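Local coordinates for NOVW (Streptomyces niveus, PDB 2C0Z), which catalyses the 3-epimerisation of a dTDP-4-keto-6-deoxy sugar in the biosynthesis of the antibiotic novobiocin, as an RmlC-like cupin, at residues A[81-86]-A[137-142]; A[91-96]-A[162-167]; A[15-20]-A[101-106]. All coordinates share one frame; numbering follows the deposited sequence. Where two conformers were deposited one is given.

Contact 1 of 3, residues A[81-86]-A[137-142]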
loop_
_atom_site.group_PDB
_atom_site.type_symbol
_atom_site.label_atom_id
_atom_site.label_comp_id
_atom_site.label_asym_id
_atom_site.label_seq_id
_atom_site.Cartn_x
_atom_site.Cartn_y
_atom_site.Cartn_z
ATOM N N LYS A 81 4.929 -12.068 -0.949
ATOM C CA LYS A 81 4.231 -10.980 -0.258
ATOM C C LYS A 81 5.225 -9.913 0.157
ATOM O O LYS A 81 6.348 -10.215 0.549
ATOM C CB LYS A 81 3.537 -11.487 1.025
ATOM C CG LYS A 81 2.294 -12.275 0.835
ATOM C CD LYS A 81 1.658 -12.551 2.232
ATOM C CE LYS A 81 0.169 -12.340 2.191
ATOM N NZ LYS A 81 -0.427 -12.872 0.936
ATOM N N TYR A 82 4.771 -8.672 0.130
ATOM C CA TYR A 82 5.555 -7.504 0.511
ATOM C C TYR A 82 4.705 -6.749 1.500
ATOM O O TYR A 82 3.671 -6.192 1.144
ATOM C CB TYR A 82 5.859 -6.719 -0.766
ATOM C CG TYR A 82 6.936 -5.661 -0.708
ATOM C CD1 TYR A 82 6.649 -4.404 -0.230
ATOM C CD2 TYR A 82 8.227 -5.920 -1.145
ATOM C CE1 TYR A 82 7.622 -3.408 -0.186
ATOM C CE2 TYR A 82 9.197 -4.950 -1.119
ATOM C CZ TYR A 82 8.889 -3.674 -0.645
ATOM O OH TYR A 82 9.864 -2.713 -0.665
ATOM N N VAL A 83 5.140 -6.749 2.753
ATOM C CA VAL A 83 4.326 -6.329 3.883
ATOM C C VAL A 83 4.920 -5.153 4.635
ATOM O O VAL A 83 6.118 -5.122 4.904
ATOM C CB VAL A 83 3.951 -7.500 4.817
ATOM C CG1 VAL A 83 5.158 -8.085 5.504
ATOM C CG2 VAL A 83 2.888 -7.078 5.831
ATOM N N THR A 84 4.051 -4.208 5.030
ATOM C CA THR A 84 4.470 -3.105 5.873
ATOM C C THR A 84 3.381 -2.697 6.842
ATOM O O THR A 84 2.205 -2.998 6.629
ATOM C CB THR A 84 4.906 -1.918 4.981
ATOM O OG1 THR A 84 5.655 -0.991 5.745
ATOM C CG2 THR A 84 3.745 -1.112 4.440
ATOM N N CYS A 85 3.758 -2.061 7.937
ATOM C CA CYS A 85 2.766 -1.550 8.887
ATOM C C CYS A 85 2.622 -0.054 8.714
ATOM O O CYS A 85 3.590 0.694 8.840
ATOM C CB CYS A 85 3.158 -1.901 10.306
ATOM S SG CYS A 85 2.076 -1.174 11.567
ATOM N N VAL A 86 1.418 0.355 8.339
ATOM C CA VAL A 86 1.146 1.766 7.992
ATOM C C VAL A 86 0.572 2.553 9.169
ATOM O O VAL A 86 0.490 3.783 9.119
ATOM C CB VAL A 86 0.264 1.913 6.770
ATOM C CG1 VAL A 86 0.956 1.350 5.508
ATOM C CG2 VAL A 86 -1.089 1.292 6.980
ATOM N N ALA A 137 -3.489 -2.055 14.990
ATOM C CA ALA A 137 -2.386 -1.953 14.004
ATOM C C ALA A 137 -2.893 -2.271 12.606
ATOM O O ALA A 137 -3.700 -3.171 12.435
ATOM C CB ALA A 137 -1.276 -2.913 14.362
ATOM N N THR A 138 -2.398 -1.543 11.607
ATOM C CA THR A 138 -2.818 -1.719 10.232
ATOM C C THR A 138 -1.642 -2.145 9.356
ATOM O O THR A 138 -0.637 -1.434 9.277
ATOM C CB THR A 138 -3.356 -0.367 9.704
ATOM O OG1 THR A 138 -4.418 0.108 10.560
ATOM C CG2 THR A 138 -3.960 -0.535 8.306
ATOM N N LEU A 139 -1.764 -3.313 8.734
ATOM C CA LEU A 139 -0.782 -3.835 7.803
ATOM C C LEU A 139 -1.287 -3.637 6.387
ATOM O O LEU A 139 -2.486 -3.741 6.129
ATOM C CB LEU A 139 -0.529 -5.321 8.039
ATOM C CG LEU A 139 0.134 -5.643 9.346
ATOM C CD1 LEU A 139 0.401 -7.134 9.361
ATOM C CD2 LEU A 139 1.396 -4.854 9.493
ATOM N N CYS A 140 -0.367 -3.310 5.477
ATOM C CA CYS A 140 -0.631 -3.247 4.062
ATOM C C CYS A 140 0.238 -4.288 3.374
ATOM O O CYS A 140 1.437 -4.407 3.692
ATOM C CB CYS A 140 -0.316 -1.849 3.540
ATOM S SG CYS A 140 -0.694 -1.613 1.805
ATOM N N TYR A 141 -0.344 -5.064 2.473
ATOM C CA TYR A 141 0.332 -6.188 1.843
ATOM C C TYR A 141 0.190 -6.035 0.343
ATOM O O TYR A 141 -0.908 -5.752 -0.144
ATOM C CB TYR A 141 -0.355 -7.557 2.182
ATOM C CG TYR A 141 -0.747 -7.876 3.595
ATOM C CD1 TYR A 141 -1.798 -7.217 4.199
ATOM C CD2 TYR A 141 -0.122 -8.898 4.292
ATOM C CE1 TYR A 141 -2.216 -7.537 5.482
ATOM C CE2 TYR A 141 -0.528 -9.234 5.584
ATOM C CZ TYR A 141 -1.570 -8.542 6.169
ATOM O OH TYR A 141 -1.998 -8.837 7.457
ATOM N N LEU A 142 1.279 -6.221 -0.382
ATOM C CA LEU A 142 1.250 -6.402 -1.827
ATOM C C LEU A 142 1.614 -7.853 -2.122
ATOM O O LEU A 142 2.620 -8.362 -1.594
ATOM C CB LEU A 142 2.219 -5.461 -2.509
ATOM C CG LEU A 142 2.199 -4.000 -2.039
ATOM C CD1 LEU A 142 3.253 -3.188 -2.785
ATOM C CD2 LEU A 142 0.838 -3.383 -2.228
#
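Tyr-82 and Leu-142 open a run of five backbone hydrogen bonds that zips 81-86 to 137-142 as antiparallel strands, their directions 161° apart. Tyr-82 pairs with Leu-142 and Thr-84 with Cys-140, each through two reciprocal N-H···O bonds; the one from Leu-142 N to Tyr-82 O (2.8 Å) is almost straight at 172°. Val-86 N adds a fifth, to Thr-138 O (2.9 Å). Between them lie the non-hydrogen-bonded pairs Val-83 with Tyr-141 and Cys-85 with Leu-139, accompanied by CA-H···O contacts such as Leu-139 CA to Thr-84 O (3.3 Å).

Apolar packing divides between the two faces. On one, Val-83 lies alongside Tyr-141, both pointing the same way; in the conformer described, CG2, anti to the backbone N, lies 3.8 Å from Tyr-141 CD2. Leu-139 CD2 presses on Cys-85 CB at 3.5 Å. On the other face Tyr-82 CB meets Leu-142 CB (4.2 Å). At the corner of the chain, Val-86 CG1 touches Cys-140 CB (4.0 Å).

Two polar side chains belong to the probable active site. Tyr-141, by similarity the proton donor, hydrogen-bonds through its OH to Ser-60. Lys-81, a probable substrate ligand, brings CE to 4.0 Å from Tyr-141 CD2, then bends at its last two torsions to give NZ to Gln-79 and Ser-143.

Within the cupin fold, strand 56-63 pairs with the far side of 137-142 and strand 119-122 with that of 81-86. Strand 126-132 covers the Val-83, Leu-139 and Tyr-141 face; Trp-38 of strand 33-40 and the second subunit pack on the Cys-140 side.

Contact 2 of 3, residues A[91-96]-A[162-167]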
loop_
_atom_site.group_PDB
_atom_site.type_symbol
_atom_site.label_atom_id
_atom_site.label_comp_id
_atom_site.label_asym_id
_atom_site.label_seq_id
_atom_site.Cartn_x
_atom_site.Cartn_y
_atom_site.Cartn_z
ATOM N N PHE A 91 4.565 -7.135 15.674
ATOM C CA PHE A 91 5.661 -8.065 15.639
ATOM C C PHE A 91 5.366 -8.995 14.469
ATOM O O PHE A 91 4.440 -9.815 14.532
ATOM C CB PHE A 91 5.724 -8.814 16.966
ATOM C CG PHE A 91 6.887 -9.768 17.085
ATOM C CD1 PHE A 91 8.181 -9.280 17.168
ATOM C CD2 PHE A 91 6.676 -11.153 17.127
ATOM C CE1 PHE A 91 9.279 -10.160 17.315
ATOM C CE2 PHE A 91 7.754 -12.036 17.312
ATOM C CZ PHE A 91 9.052 -11.530 17.383
ATOM N N ASP A 92 6.135 -8.862 13.401
ATOM C CA ASP A 92 5.908 -9.603 12.165
ATOM C C ASP A 92 6.824 -10.811 12.106
ATOM O O ASP A 92 8.022 -10.709 12.362
ATOM C CB ASP A 92 6.202 -8.689 10.975
ATOM C CG ASP A 92 5.780 -9.303 9.688
ATOM O OD1 ASP A 92 4.559 -9.201 9.403
ATOM O OD2 ASP A 92 6.573 -9.960 8.967
ATOM N N VAL A 93 6.277 -11.954 11.748
ATOM C CA VAL A 93 7.040 -13.221 11.768
ATOM C C VAL A 93 6.978 -13.920 10.438
ATOM O O VAL A 93 5.894 -14.118 9.843
ATOM C CB VAL A 93 6.517 -14.142 12.889
ATOM C CG1 VAL A 93 7.184 -15.514 12.892
ATOM C CG2 VAL A 93 6.724 -13.477 14.218
ATOM N N VAL A 94 8.149 -14.304 9.959
ATOM C CA VAL A 94 8.261 -15.173 8.796
ATOM C C VAL A 94 8.741 -16.545 9.263
ATOM O O VAL A 94 9.543 -16.672 10.211
ATOM C CB VAL A 94 9.188 -14.608 7.696
ATOM C CG1 VAL A 94 8.591 -13.350 7.065
ATOM C CG2 VAL A 94 10.561 -14.285 8.244
ATOM N N VAL A 95 8.240 -17.574 8.598
ATOM C CA VAL A 95 8.522 -18.964 8.990
ATOM C C VAL A 95 8.909 -19.726 7.752
ATOM O O VAL A 95 8.186 -19.700 6.757
ATOM C CB VAL A 95 7.303 -19.615 9.612
ATOM C CG1 VAL A 95 7.635 -21.083 10.035
ATOM C CG2 VAL A 95 6.809 -18.759 10.783
ATOM N N ASP A 96 10.065 -20.377 7.777
ATOM C CA ASP A 96 10.457 -21.186 6.635
ATOM C C ASP A 96 9.760 -22.518 6.663
ATOM O O ASP A 96 10.118 -23.366 7.464
ATOM C CB ASP A 96 11.965 -21.376 6.621
ATOM C CG ASP A 96 12.488 -21.878 5.304
ATOM O OD1 ASP A 96 11.703 -22.416 4.476
ATOM O OD2 ASP A 96 13.701 -21.755 5.021
ATOM N N LEU A 162 8.194 -24.409 16.428
ATOM C CA LEU A 162 8.492 -23.003 16.191
ATOM C C LEU A 162 8.659 -22.255 17.508
ATOM O O LEU A 162 9.598 -21.486 17.664
ATOM C CB LEU A 162 7.379 -22.364 15.334
ATOM C CG LEU A 162 7.093 -23.039 13.989
ATOM C CD1 LEU A 162 5.920 -22.373 13.303
ATOM C CD2 LEU A 162 8.306 -23.018 13.048
ATOM N N ALA A 163 7.727 -22.464 18.440
ATOM C CA ALA A 163 7.776 -21.847 19.748
ATOM C C ALA A 163 8.012 -20.333 19.650
ATOM O O ALA A 163 8.917 -19.777 20.257
ATOM C CB ALA A 163 8.833 -22.525 20.632
ATOM N N ILE A 164 7.195 -19.691 18.817
ATOM C CA ILE A 164 7.361 -18.284 18.531
ATOM C C ILE A 164 7.105 -17.451 19.795
ATOM O O ILE A 164 6.138 -17.680 20.516
ATOM C CB ILE A 164 6.435 -17.876 17.399
ATOM C CG1 ILE A 164 6.845 -18.604 16.108
ATOM C CG2 ILE A 164 6.479 -16.340 17.224
ATOM C CD1 ILE A 164 5.781 -18.661 14.996
ATOM N N ASP A 165 7.970 -16.473 20.028
ATOM C CA ASP A 165 7.882 -15.601 21.201
ATOM C C ASP A 165 6.955 -14.405 20.925
ATOM O O ASP A 165 7.410 -13.273 20.820
ATOM C CB ASP A 165 9.299 -15.092 21.580
ATOM C CG ASP A 165 10.315 -16.232 21.851
ATOM O OD1 ASP A 165 10.054 -17.090 22.744
ATOM O OD2 ASP A 165 11.403 -16.338 21.220
ATOM N N TRP A 166 5.663 -14.679 20.794
ATOM C CA TRP A 166 4.659 -13.631 20.574
ATOM C C TRP A 166 4.644 -12.686 21.760
ATOM O O TRP A 166 4.560 -13.157 22.898
ATOM C CB TRP A 166 3.275 -14.259 20.418
ATOM C CG TRP A 166 3.146 -15.187 19.256
ATOM C CD1 TRP A 166 2.925 -16.525 19.318
ATOM C CD2 TRP A 166 3.210 -14.859 17.846
ATOM N NE1 TRP A 166 2.868 -17.066 18.053
ATOM C CE2 TRP A 166 3.022 -16.069 17.128
ATOM C CE3 TRP A 166 3.405 -13.679 17.122
ATOM C CZ2 TRP A 166 3.028 -16.127 15.720
ATOM C CZ3 TRP A 166 3.391 -13.741 15.712
ATOM C CH2 TRP A 166 3.237 -14.962 15.037
ATOM N N PRO A 167 4.707 -11.385 21.512
ATOM C CA PRO A 167 4.740 -10.390 22.605
ATOM C C PRO A 167 3.347 -10.106 23.156
ATOM O O PRO A 167 2.853 -8.972 23.083
ATOM C CB PRO A 167 5.338 -9.160 21.919
ATOM C CG PRO A 167 4.822 -9.235 20.525
ATOM C CD PRO A 167 4.829 -10.731 20.193
#
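Phe-91 and Pro-167 meet at one end of a largely apolar contact without hydrogen bonds between the segments, in which every second side chain of strand 91-96 faces the loop 162-167, whose end-to-end direction is nearly opposite (175°). The closely packed part lies further along, over Val-93 and Val-95. Val-95 and Leu-162 come together tip to tip, CG1 of the valine 3.6 Å from CD2 of the leucine. Val-93 splits its two methyls: CG1, anti to the backbone N (chi1 175°), reaches Ile-164 CD1 at 4.0 Å, while CG2 approaches the six-membered ring of Trp-166 obliquely, 3.7 Å from CZ3. The indole starts off away from the strand, but this ring swings back to Val-93. Ile-164 holds it from within the loop, CG2 sitting 3.5 Å above the centre of the ring plane. The buried indole N-H is satisfied by Pro-157 O.

The Phe-91 end is more open. Its ring crosses the indole at about a right angle, with Trp-166 CE3 at the phenyl edge, 4.1 Å from Phe-91 CD2. Pro-167, exposed to solvent, brings its CD to 3.6 Å from the same Phe-91 CD2, and its CG lies against Phe-91 CB. Asp-165 is also exposed and the centre of an inverse gamma turn; Asp-165 O lies 3.7 Å from Phe-91 CE2, a van der Waals approach.

The loop packs on one face of the five-stranded antiparallel sheet of the cupin domain, over strand 89-96. That strand runs between 107-113 and 126-132; Trp-107 of the former touches Phe-91 and Ile-164, and Ile-70 of strand 67-73 packs on Val-95, Ile-164 and Trp-166. On the sheet's other face, Asp-92 hydrogen-bonds His-128, a probable substrate ligand.

Contact 3 of 3, residues A[15-20]-A[101-106]. With EDO (1,2-ethanediol), chain E.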
loop_
_atom_site.group_PDB
_atom_site.type_symbol
_atom_site.label_atom_id
_atom_site.label_comp_id
_atom_site.label_asym_id
_atom_site.label_seq_id
_atom_site.Cartn_x
_atom_site.Cartn_y
_atom_site.Cartn_z
ATOM N N LEU A 15 17.294 -11.197 5.388
ATOM C CA LEU A 15 17.121 -11.727 6.731
ATOM C C LEU A 15 17.782 -13.122 6.752
ATOM O O LEU A 15 18.484 -13.516 5.821
ATOM C CB LEU A 15 15.643 -11.717 7.124
ATOM C CG LEU A 15 14.996 -10.311 7.254
ATOM C CD1 LEU A 15 13.621 -10.401 7.852
ATOM C CD2 LEU A 15 15.866 -9.369 8.069
ATOM N N GLY A 16 17.576 -13.867 7.826
ATOM C CA GLY A 16 18.261 -15.137 7.988
ATOM C C GLY A 16 17.713 -16.331 7.215
ATOM O O GLY A 16 18.321 -17.399 7.194
ATOM N N ILE A 17 16.551 -16.160 6.599
ATOM C CA ILE A 17 15.879 -17.147 5.789
ATOM C C ILE A 17 16.025 -16.736 4.337
ATOM O O ILE A 17 15.661 -15.611 3.967
ATOM C CB ILE A 17 14.406 -17.203 6.157
ATOM C CG1 ILE A 17 14.251 -17.720 7.591
ATOM C CG2 ILE A 17 13.649 -18.054 5.145
ATOM C CD1 ILE A 17 12.840 -17.640 8.109
ATOM N N GLU A 18 16.577 -17.615 3.519
ATOM C CA GLU A 18 16.797 -17.345 2.106
ATOM C C GLU A 18 15.475 -17.032 1.437
ATOM O O GLU A 18 14.505 -17.756 1.593
ATOM C CB GLU A 18 17.441 -18.552 1.429
ATOM C CG GLU A 18 17.613 -18.448 -0.075
ATOM C CD GLU A 18 18.036 -19.764 -0.715
ATOM O OE1 GLU A 18 17.933 -20.852 -0.092
ATOM O OE2 GLU A 18 18.489 -19.705 -1.870
ATOM N N GLY A 19 15.441 -15.948 0.684
ATOM C CA GLY A 19 14.220 -15.512 0.042
ATOM C C GLY A 19 13.435 -14.468 0.805
ATOM O O GLY A 19 12.373 -14.003 0.329
ATOM N N VAL A 20 13.940 -14.063 1.961
ATOM C CA VAL A 20 13.280 -13.064 2.809
ATOM C C VAL A 20 14.206 -11.869 2.966
ATOM O O VAL A 20 15.384 -12.037 3.256
ATOM C CB VAL A 20 12.867 -13.578 4.210
ATOM C CG1 VAL A 20 12.162 -12.477 4.992
ATOM C CG2 VAL A 20 11.974 -14.781 4.081
ATOM N N SER A 101 14.847 -27.092 3.265
ATOM C CA SER A 101 15.593 -25.860 3.382
ATOM C C SER A 101 16.508 -25.943 4.604
ATOM O O SER A 101 16.107 -26.465 5.650
ATOM C CB SER A 101 14.632 -24.692 3.613
ATOM O OG SER A 101 15.385 -23.547 3.980
ATOM N N PRO A 102 17.705 -25.366 4.523
ATOM C CA PRO A 102 18.551 -25.296 5.709
ATOM C C PRO A 102 17.862 -24.664 6.912
ATOM O O PRO A 102 18.198 -24.972 8.063
ATOM C CB PRO A 102 19.736 -24.435 5.261
ATOM C CG PRO A 102 19.785 -24.565 3.801
ATOM C CD PRO A 102 18.355 -24.772 3.337
ATOM N N THR A 103 16.927 -23.749 6.653
ATOM C CA THR A 103 16.249 -23.066 7.738
ATOM C C THR A 103 14.790 -23.516 7.869
ATOM O O THR A 103 13.985 -22.810 8.457
ATOM C CB THR A 103 16.328 -21.514 7.554
ATOM O OG1 THR A 103 15.932 -21.118 6.230
ATOM C CG2 THR A 103 17.763 -21.057 7.708
ATOM N N TYR A 104 14.456 -24.709 7.386
ATOM C CA TYR A 104 13.142 -25.275 7.613
ATOM C C TYR A 104 12.836 -25.267 9.123
ATOM O O TYR A 104 13.648 -25.659 9.958
ATOM C CB TYR A 104 13.029 -26.715 7.055
ATOM C CG TYR A 104 11.743 -27.388 7.505
ATOM C CD1 TYR A 104 10.561 -27.122 6.878
ATOM C CD2 TYR A 104 11.709 -28.248 8.599
ATOM C CE1 TYR A 104 9.379 -27.682 7.306
ATOM C CE2 TYR A 104 10.537 -28.801 9.034
ATOM C CZ TYR A 104 9.372 -28.546 8.387
ATOM O OH TYR A 104 8.185 -29.111 8.839
ATOM N N GLY A 105 11.640 -24.810 9.460
ATOM C CA GLY A 105 11.168 -24.759 10.837
ATOM C C GLY A 105 11.771 -23.679 11.706
ATOM O O GLY A 105 11.603 -23.695 12.945
ATOM N N CYS A 106 12.501 -22.766 11.065
ATOM C CA CYS A 106 13.016 -21.583 11.730
ATOM C C CYS A 106 12.074 -20.423 11.470
ATOM O O CYS A 106 11.335 -20.396 10.479
ATOM C CB CYS A 106 14.393 -21.201 11.201
ATOM S SG CYS A 106 15.622 -22.512 11.432
HETATM C C1 EDO E . 18.742 -13.667 -0.011
HETATM O O1 EDO E . 18.225 -14.949 -0.295
HETATM C C2 EDO E . 17.601 -12.987 0.731
HETATM O O2 EDO E . 17.258 -13.660 1.919
HETATM O O HOH W 1 17.668 -20.156 4.366
HETATM O O HOH W 2 17.735 -21.761 2.173
#
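Ile-17 and Thr-103 form the centre of a small contact between two surface loops, their side chains slanting past each other. Thr-103 OG1 lies 4.0 Å from Ile-17 CG2, and its methyl, on the other branch, sits 3.7 Å from Gly-16 O. Ile-17 CD1 extends further, to 3.9 Å from Cys-106 O.

Water makes the polar link. One molecule accepts from Glu-18 N (2.9 Å) and donates to Thr-103 OG1 (2.7 Å), bridging the two loops. The extended Glu-18 side chain carries its OE1 to a hydrogen bond with Tyr-195 OH.

Turns set these groups in place. A type II turn from Ile-17 to Val-20 carries Gly-19 at a positive phi, with backbone angles that call for glycine. A 1,2-ethanediol molecule, probably from the crystallisation liquor, sits at this turn; it accepts from Gly-19 N through O1 (3.1 Å) and donates from O2 to Val-20 O (2.8 Å). Across the contact, Ser-101 OG accepts from Thr-103 N (3.1 Å, 153°), an ST turn within the type I turn 101-104; a type II turn follows from Thr-103 to Cys-106. Both hydroxyls, of Ser-101 and Thr-103, also bond to Asp-96.

The first loop joins strands 11-14 and 20-30; the second joins 89-96 to 107-113. Ile-17 tucks against Val-94 and Asp-96 of strand 89-96, while Tyr-104 packs on helix 183-188.

How the contacts relate
From the N terminus, the turn 15-20 waits until 101-106 to complete contact 3, closing a loop that runs through strands of both sheets, from 20-30 to 89-96. Inside that span start 81-86 and 91-96, on consecutive strands whose partners lie beyond it: 137-142 closes contact 1 and 162-167 closes contact 2. All three contacts therefore cross one another and none nests. Contact 1 pairs two strands of the seven-stranded sheet, contact 2 lays a late loop on the five-stranded sheet, and contact 3 joins loops from the two sheets at the surface. Leu-162 packs on Gly-105 between contacts 2 and 3; Val-83 packs on Asp-92 between contacts 1 and 2.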